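Local coordinates for protein 2-hydroxyethylphosphonate dioxygenase (Streptomyces viridochromogenes, PDB 4YAR) that uses a mononuclear non-heme iron and dioxygen to convert 2-hydroxyethylphosphonate into hydroxymethylphosphonate and formate during bialaphos biosynthesis, at residues 167-172 against 336-341; 350-355 against 402-407. The protein carries 1 engineered substitution. All coordinates share one frame; numbering follows the deposited sequence.

From the N terminus, the chain first passes through 167-172, a loop leading into strand 173-176 at one margin of the six-stranded sheet. It then completes that sheet and passes through a run of helices and loops before strand 335-343 returns to meet the loop, so interaction 1 closes a long excursion and joins the two sheets. Interaction 2 opens only afterwards: 350-355 leads into strand 355-362, and the chain passes through strands and their turns, with no helix, until 402-407 closes this shorter loop. The contacts follow in series, neither nesting nor crossing. Their strand halves lie side by side in the seven-stranded sheet, where Ser337 N and Leu339 N probably hydrogen-bond to Lys404 O and Val402 O.

Interaction 1: 167-172 against 336-341; sequences RWITGD and GSFLRV
Trp168 and Arg340 meet from starting points set by chi1: Trp168 CG lies between its backbone N and carbonyl carbon (68°), Arg340 CG anti to its own N (-152°). A bend at chi3 then places Arg340 NE, 3.4 Å from Trp168 CD1. The arginine chain crosses the indole at about a right angle, its CD over the five-membered ring in a CH-pi contact, 4.0 Å from the centroid. Ile169 CG1 covers the opposite indole face, and at the six-membered edge Trp168 CZ3 lies 3.5 Å from Phe338 O. Ile169 CA stands over the centre of the Phe338 ring, 4.0 Å from the centroid, and Ile169 CG2 touches Phe338 CE2 at 3.9 Å. Backbone polar atoms approach obliquely along its CD1-CE1-CZ side, Trp168 O 3.2 Å from Phe338 CD1. Thr170 OG1 nears Phe338 CE1, but its hydrogen bond goes to Asn137 O. No hydrogen bond links the segments: apolar and CH-pi contact holds the loop before strand 173-176 of one sheet against strand 335-343 of the other. Trp168 NE1 and Arg340 NE are both donors, so their closeness is no bond; with the guanidinium over the indole face, planes 30° apart, the cation probably gains some attraction from the ring.

Interaction 2: 350-355 against 402-407; sequences LIDHAE and VLKFGS
Lys404 and Asp352 form the charged part of the contact, meeting tip to tip. The lysine chain leaves the strand extended, with CG anti to the backbone N, and bends at its last torsion (chi4 135°). NZ donates to Asp352 OD1 at 3.1 Å in a salt bridge, approaching on the syn side and 19° out of the carboxylate plane. Asn356 ND2 also bonds this oxygen and Tyr358 OH pairs with NZ, so both ends of the bridge have a second partner. The methyl Leu350 CD1 lies 4.2 Å from NZ. Backbone bonding is looser: Glu355 N to Ser407 O is weak at 3.3 Å and bent (124°), and Ser407 N to Glu355 O is weak at 3.4 Å. Glu355 O also receives a CA-H...O contact from Gly406 CA at 3.5 Å. Van der Waals contact is slight: Ala354 CB and Glu355 CB lie 3.7 and 3.5 Å from the carbonyl Ser407 O. The polar ends of Glu355 and Ser407 turn to other partners, Trp387 NE1 and Tyr197 OH. Here the loop enters strand 355-362, which lies antiparallel to 400-407 in the large sheet; on the other side of 400-407 runs 335-343, and Phe405 stacks on Tyr197 of strand 192-198 in the second sheet.

Interaction 1: 167-172 against 336-341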
ATOM      1  N   ARG A 167     -15.114  16.053  17.075  1.00 26.28           N
ATOM      2  CA  ARG A 167     -14.519  14.826  17.441  1.00 29.14           C
ATOM      3  C   ARG A 167     -14.495  13.836  16.281  1.00 26.59           C
ATOM      4  O   ARG A 167     -13.911  12.765  16.398  1.00 22.43           O
ATOM      5  CB  ARG A 167     -15.267  14.207  18.610  1.00 37.02           C
ATOM      6  CG  ARG A 167     -15.316  15.101  19.842  1.00 39.11           C
ATOM      7  CD  ARG A 167     -14.085  15.000  20.733  1.00 37.18           C
ATOM      8  NE  ARG A 167     -14.200  13.914  21.706  1.00 41.85           N
ATOM      9  CZ  ARG A 167     -14.126  13.994  23.037  1.00 40.18           C
ATOM     10  NH1 ARG A 167     -13.934  15.127  23.697  1.00 46.41           N
ATOM     11  NH2 ARG A 167     -14.227  12.882  23.729  1.00 44.05           N
ATOM     12  N   TRP A 168     -15.148  14.169  15.171  1.00 22.83           N
ATOM     13  CA  TRP A 168     -14.931  13.405  13.954  1.00 21.80           C
ATOM     14  C   TRP A 168     -13.430  13.406  13.550  1.00 23.03           C
ATOM     15  O   TRP A 168     -12.944  12.507  12.841  1.00 22.60           O
ATOM     16  CB  TRP A 168     -15.859  13.887  12.865  1.00 20.43           C
ATOM     17  CG  TRP A 168     -15.641  15.220  12.324  1.00 22.75           C
ATOM     18  CD1 TRP A 168     -16.054  16.385  12.862  1.00 20.48           C
ATOM     19  CD2 TRP A 168     -14.999  15.549  11.067  1.00 23.07           C
ATOM     20  NE1 TRP A 168     -15.692  17.455  12.029  1.00 26.84           N
ATOM     21  CE2 TRP A 168     -15.056  16.958  10.917  1.00 23.76           C
ATOM     22  CE3 TRP A 168     -14.395  14.794  10.067  1.00 24.03           C
ATOM     23  CZ2 TRP A 168     -14.499  17.612   9.844  1.00 24.14           C
ATOM     24  CZ3 TRP A 168     -13.897  15.447   8.945  1.00 27.21           C
ATOM     25  CH2 TRP A 168     -13.957  16.851   8.837  1.00 24.22           C
ATOM     26  N   ILE A 169     -12.709  14.434  13.970  1.00 19.18           N
ATOM     27  CA  ILE A 169     -11.237  14.408  13.923  1.00 19.29           C
ATOM     28  C   ILE A 169     -10.826  13.904  15.259  1.00 17.92           C
ATOM     29  O   ILE A 169     -10.984  14.594  16.306  1.00 16.47           O
ATOM     30  CB  ILE A 169     -10.643  15.809  13.617  1.00 18.10           C
ATOM     31  CG1 ILE A 169     -11.177  16.347  12.277  1.00 17.36           C
ATOM     32  CG2 ILE A 169      -9.114  15.792  13.805  1.00 17.16           C
ATOM     33  CD1 ILE A 169     -10.947  17.816  11.942  1.00 17.59           C
ATOM     34  N   THR A 170     -10.416  12.648  15.304  1.00 18.94           N
ATOM     35  CA  THR A 170     -10.344  11.930  16.546  1.00 17.35           C
ATOM     36  C   THR A 170      -9.102  12.303  17.389  1.00 17.74           C
ATOM     37  O   THR A 170      -9.131  12.260  18.650  1.00 16.69           O
ATOM     38  CB  THR A 170     -10.379  10.397  16.328  1.00 18.55           C
ATOM     39  OG1 THR A 170      -9.180   9.946  15.647  1.00 16.74           O
ATOM     40  CG2 THR A 170     -11.598  10.003  15.532  1.00 20.70           C
ATOM     41  N   GLY A 171      -8.020  12.675  16.711  1.00 17.18           N
ATOM     42  CA  GLY A 171      -6.709  12.833  17.344  1.00 18.04           C
ATOM     43  C   GLY A 171      -5.564  13.072  16.368  1.00 15.60           C
ATOM     44  O   GLY A 171      -5.768  13.140  15.188  1.00 18.18           O
ATOM     45  N   ASP A 172      -4.394  13.218  16.921  1.00 15.92           N
ATOM     46  CA  ASP A 172      -3.174  13.362  16.150  1.00 16.80           C
ATOM     47  C   ASP A 172      -2.941  12.087  15.327  1.00 15.74           C
ATOM     48  O   ASP A 172      -3.357  10.944  15.735  1.00 16.13           O
ATOM     49  CB  ASP A 172      -1.960  13.564  17.089  1.00 16.89           C
ATOM     50  CG  ASP A 172      -1.884  14.934  17.808  1.00 17.32           C
ATOM     51  OD1 ASP A 172      -2.594  15.910  17.514  1.00 17.80           O
ATOM     52  OD2 ASP A 172      -1.089  15.020  18.791  1.00 16.93           O
ATOM     53  N   GLY A 336      -4.709   8.476   4.379  1.00 16.10           N
ATOM     54  CA  GLY A 336      -5.715   8.473   5.507  1.00 16.47           C
ATOM     55  C   GLY A 336      -6.499   9.723   5.561  1.00 16.76           C
ATOM     56  O   GLY A 336      -5.909  10.800   5.493  1.00 16.67           O
ATOM     57  N   SER A 337      -7.833   9.597   5.726  1.00 18.41           N
ATOM     58  CA  SER A 337      -8.734  10.778   5.826  1.00 18.39           C
ATOM     59  C   SER A 337      -9.811  10.531   6.896  1.00 17.29           C
ATOM     60  O   SER A 337     -10.207   9.393   7.114  1.00 15.13           O
ATOM     61  CB  SER A 337      -9.435  11.030   4.460  1.00 20.34           C
ATOM     62  OG  SER A 337      -8.480  11.203   3.410  1.00 21.54           O
ATOM     63  N   PHE A 338     -10.229  11.591   7.571  1.00 15.23           N
ATOM     64  CA  PHE A 338     -11.459  11.581   8.399  1.00 14.61           C
ATOM     65  C   PHE A 338     -12.595  12.055   7.496  1.00 14.78           C
ATOM     66  O   PHE A 338     -12.430  13.071   6.804  1.00 16.34           O
ATOM     67  CB  PHE A 338     -11.370  12.504   9.587  1.00 16.41           C
ATOM     68  CG  PHE A 338     -10.187  12.324  10.493  1.00 16.38           C
ATOM     69  CD1 PHE A 338     -10.232  11.431  11.577  1.00 16.28           C
ATOM     70  CD2 PHE A 338      -9.065  13.112  10.355  1.00 15.99           C
ATOM     71  CE1 PHE A 338      -9.130  11.303  12.426  1.00 13.89           C
ATOM     72  CE2 PHE A 338      -7.994  13.060  11.291  1.00 15.30           C
ATOM     73  CZ  PHE A 338      -8.024  12.086  12.281  1.00 15.82           C
ATOM     74  N   LEU A 339     -13.692  11.332   7.476  1.00 16.17           N
ATOM     75  CA  LEU A 339     -14.895  11.707   6.694  1.00 18.84           C
ATOM     76  C   LEU A 339     -16.162  11.871   7.564  1.00 19.45           C
ATOM     77  O   LEU A 339     -16.589  10.964   8.246  1.00 20.31           O
ATOM     78  CB  LEU A 339     -15.214  10.721   5.625  1.00 19.58           C
ATOM     79  CG  LEU A 339     -14.229  10.452   4.511  1.00 25.09           C
ATOM     80  CD1 LEU A 339     -14.838   9.501   3.529  1.00 26.28           C
ATOM     81  CD2 LEU A 339     -13.882  11.769   3.778  1.00 25.87           C
ATOM     82  N   ARG A 340     -16.747  13.046   7.478  1.00 19.08           N
ATOM     83  CA  ARG A 340     -18.076  13.307   8.052  1.00 23.32           C
ATOM     84  C   ARG A 340     -19.191  13.092   7.002  1.00 22.88           C
ATOM     85  O   ARG A 340     -19.112  13.650   5.925  1.00 19.83           O
ATOM     86  CB  ARG A 340     -18.050  14.743   8.562  1.00 26.86           C
ATOM     87  CG  ARG A 340     -18.960  15.045   9.707  1.00 34.73           C
ATOM     88  CD  ARG A 340     -19.010  16.536   9.921  1.00 42.58           C
ATOM     89  NE  ARG A 340     -19.066  16.855  11.335  1.00 56.47           N
ATOM     90  CZ  ARG A 340     -19.364  18.062  11.832  1.00 64.78           C
ATOM     91  NH1 ARG A 340     -19.632  19.088  11.018  1.00 69.95           N
ATOM     92  NH2 ARG A 340     -19.389  18.243  13.156  1.00 68.51           N
ATOM     93  N   VAL A 341     -20.197  12.257   7.328  1.00 21.17           N
ATOM     94  CA  VAL A 341     -21.297  11.938   6.454  1.00 22.33           C
ATOM     95  C   VAL A 341     -22.546  12.628   7.060  1.00 23.84           C
ATOM     96  O   VAL A 341     -22.744  12.571   8.259  1.00 23.12           O
ATOM     97  CB  VAL A 341     -21.516  10.378   6.413  1.00 24.58           C
ATOM     98  CG1 VAL A 341     -22.595  10.011   5.428  1.00 26.65           C
ATOM     99  CG2 VAL A 341     -20.206   9.674   6.077  1.00 22.23           C
TER

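Interaction 2: 350-355 against 402-407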
ATOM      1  N   LEU A 350     -18.058   7.503  -4.491  1.00 24.48           N
ATOM      2  CA  LEU A 350     -16.637   7.281  -4.319  1.00 21.48           C
ATOM      3  C   LEU A 350     -16.166   6.150  -5.229  1.00 21.58           C
ATOM      4  O   LEU A 350     -16.782   5.057  -5.305  1.00 20.92           O
ATOM      5  CB  LEU A 350     -16.337   6.971  -2.848  1.00 21.43           C
ATOM      6  CG  LEU A 350     -16.874   8.009  -1.885  1.00 21.72           C
ATOM      7  CD1 LEU A 350     -16.864   7.475  -0.468  1.00 24.05           C
ATOM      8  CD2 LEU A 350     -16.136   9.332  -1.939  1.00 23.44           C
ATOM      9  N   ILE A 351     -15.073   6.407  -5.919  1.00 24.16           N
ATOM     10  CA  ILE A 351     -14.427   5.460  -6.841  1.00 26.64           C
ATOM     11  C   ILE A 351     -12.937   5.816  -6.543  1.00 28.35           C
ATOM     12  O   ILE A 351     -12.506   6.957  -6.645  1.00 35.16           O
ATOM     13  CB  ILE A 351     -14.837   5.555  -8.339  1.00 30.59           C
ATOM     14  CG1 ILE A 351     -16.358   5.793  -8.540  1.00 36.62           C
ATOM     15  CG2 ILE A 351     -14.564   4.235  -9.062  1.00 33.03           C
ATOM     16  CD1 ILE A 351     -16.865   5.837 -10.005  1.00 37.31           C
ATOM     17  N   ASP A 352     -12.175   4.864  -6.037  1.00 21.64           N
ATOM     18  CA  ASP A 352     -10.786   5.121  -5.775  1.00 20.76           C
ATOM     19  C   ASP A 352      -9.936   4.234  -6.679  1.00 19.59           C
ATOM     20  O   ASP A 352     -10.334   3.163  -7.008  1.00 19.22           O
ATOM     21  CB  ASP A 352     -10.414   4.728  -4.323  1.00 20.46           C
ATOM     22  CG  ASP A 352     -10.623   5.848  -3.319  1.00 25.41           C
ATOM     23  OD1 ASP A 352     -11.797   6.061  -3.033  1.00 26.83           O
ATOM     24  OD2 ASP A 352      -9.614   6.348  -2.675  1.00 29.46           O
ATOM     25  N   HIS A 353      -8.720   4.653  -6.974  1.00 19.19           N
ATOM     26  CA  HIS A 353      -7.859   3.826  -7.871  1.00 18.98           C
ATOM     27  C   HIS A 353      -7.083   2.635  -7.248  1.00 18.01           C
ATOM     28  O   HIS A 353      -6.241   1.996  -7.912  1.00 17.68           O
ATOM     29  CB  HIS A 353      -6.953   4.718  -8.661  1.00 18.37           C
ATOM     30  CG  HIS A 353      -5.863   5.347  -7.866  1.00 19.38           C
ATOM     31  ND1 HIS A 353      -4.748   4.640  -7.471  1.00 18.93           N
ATOM     32  CD2 HIS A 353      -5.656   6.635  -7.484  1.00 17.27           C
ATOM     33  CE1 HIS A 353      -3.927   5.452  -6.840  1.00 20.59           C
ATOM     34  NE2 HIS A 353      -4.421   6.669  -6.879  1.00 18.18           N
ATOM     35  N   ALA A 354      -7.327   2.400  -5.959  1.00 16.71           N
ATOM     36  CA  ALA A 354      -6.849   1.253  -5.269  1.00 17.96           C
ATOM     37  C   ALA A 354      -7.798   0.944  -4.069  1.00 18.50           C
ATOM     38  O   ALA A 354      -8.881   1.441  -4.009  1.00 18.96           O
ATOM     39  CB  ALA A 354      -5.405   1.501  -4.827  1.00 16.59           C
ATOM     40  N   GLU A 355      -7.350   0.114  -3.133  1.00 19.52           N
ATOM     41  CA  GLU A 355      -8.166  -0.378  -2.032  1.00 20.07           C
ATOM     42  C   GLU A 355      -8.429   0.690  -0.963  1.00 17.56           C
ATOM     43  O   GLU A 355      -7.635   1.602  -0.706  1.00 15.93           O
ATOM     44  CB  GLU A 355      -7.502  -1.579  -1.371  1.00 23.71           C
ATOM     45  CG  GLU A 355      -7.241  -2.772  -2.272  1.00 28.44           C
ATOM     46  CD  GLU A 355      -6.595  -3.951  -1.553  1.00 30.54           C
ATOM     47  OE1 GLU A 355      -6.592  -4.030  -0.315  1.00 25.39           O
ATOM     48  OE2 GLU A 355      -6.148  -4.838  -2.279  1.00 44.69           O
ATOM     49  N   VAL A 402     -16.709   8.362   9.575  1.00 17.89           N
ATOM     50  CA  VAL A 402     -15.982   7.194   9.229  1.00 17.77           C
ATOM     51  C   VAL A 402     -14.532   7.564   8.957  1.00 16.77           C
ATOM     52  O   VAL A 402     -14.267   8.633   8.375  1.00 20.77           O
ATOM     53  CB  VAL A 402     -16.671   6.478   8.042  1.00 18.37           C
ATOM     54  CG1 VAL A 402     -16.573   7.292   6.759  1.00 19.84           C
ATOM     55  CG2 VAL A 402     -16.057   5.119   7.786  1.00 21.47           C
ATOM     56  N   LEU A 403     -13.615   6.672   9.305  1.00 16.07           N
ATOM     57  CA  LEU A 403     -12.191   6.883   8.912  1.00 16.86           C
ATOM     58  C   LEU A 403     -11.942   6.097   7.625  1.00 17.31           C
ATOM     59  O   LEU A 403     -12.441   4.981   7.488  1.00 16.82           O
ATOM     60  CB  LEU A 403     -11.275   6.382  10.025  1.00 18.95           C
ATOM     61  CG  LEU A 403     -11.384   6.971  11.441  1.00 22.74           C
ATOM     62  CD1 LEU A 403     -10.200   6.644  12.321  1.00 25.87           C
ATOM     63  CD2 LEU A 403     -11.605   8.441  11.372  1.00 21.01           C
ATOM     64  N   LYS A 404     -11.265   6.748   6.664  1.00 15.33           N
ATOM     65  CA  LYS A 404     -10.986   6.184   5.373  1.00 16.57           C
ATOM     66  C   LYS A 404      -9.481   6.014   5.232  1.00 15.72           C
ATOM     67  O   LYS A 404      -8.710   7.007   5.182  1.00 19.92           O
ATOM     68  CB  LYS A 404     -11.498   7.062   4.262  1.00 19.30           C
ATOM     69  CG  LYS A 404     -11.042   6.631   2.885  1.00 19.66           C
ATOM     70  CD  LYS A 404     -11.817   7.449   1.879  1.00 21.93           C
ATOM     71  CE  LYS A 404     -11.475   7.060   0.454  1.00 26.99           C
ATOM     72  NZ  LYS A 404     -12.729   6.947  -0.259  1.00 27.39           N
ATOM     73  N   PHE A 405      -9.059   4.792   5.085  1.00 16.47           N
ATOM     74  CA  PHE A 405      -7.625   4.480   4.869  1.00 13.52           C
ATOM     75  C   PHE A 405      -7.477   3.938   3.469  1.00 15.82           C
ATOM     76  O   PHE A 405      -8.374   3.272   2.915  1.00 19.97           O
ATOM     77  CB  PHE A 405      -7.078   3.482   5.911  1.00 14.95           C
ATOM     78  CG  PHE A 405      -7.159   3.939   7.333  1.00 15.59           C
ATOM     79  CD1 PHE A 405      -6.151   4.754   7.876  1.00 16.48           C
ATOM     80  CD2 PHE A 405      -8.245   3.637   8.113  1.00 15.31           C
ATOM     81  CE1 PHE A 405      -6.191   5.156   9.215  1.00 16.24           C
ATOM     82  CE2 PHE A 405      -8.287   4.022   9.449  1.00 16.21           C
ATOM     83  CZ  PHE A 405      -7.277   4.807   9.988  1.00 15.49           C
ATOM     84  N   GLY A 406      -6.279   4.084   2.902  1.00 14.11           N
ATOM     85  CA  GLY A 406      -6.017   3.568   1.632  1.00 15.87           C
ATOM     86  C   GLY A 406      -4.627   3.005   1.492  1.00 15.27           C
ATOM     87  O   GLY A 406      -3.669   3.503   2.003  1.00 16.68           O
ATOM     88  N   SER A 407      -4.570   1.898   0.767  1.00 18.06           N
ATOM     89  CA  SER A 407      -3.309   1.223   0.472  1.00 18.87           C
ATOM     90  C   SER A 407      -3.466   0.419  -0.821  1.00 18.84           C
ATOM     91  O   SER A 407      -4.554   0.375  -1.394  1.00 18.13           O
ATOM     92  CB  SER A 407      -2.924   0.290   1.616  1.00 20.03           C
ATOM     93  OG  SER A 407      -3.957  -0.645   1.979  1.00 20.97           O
TER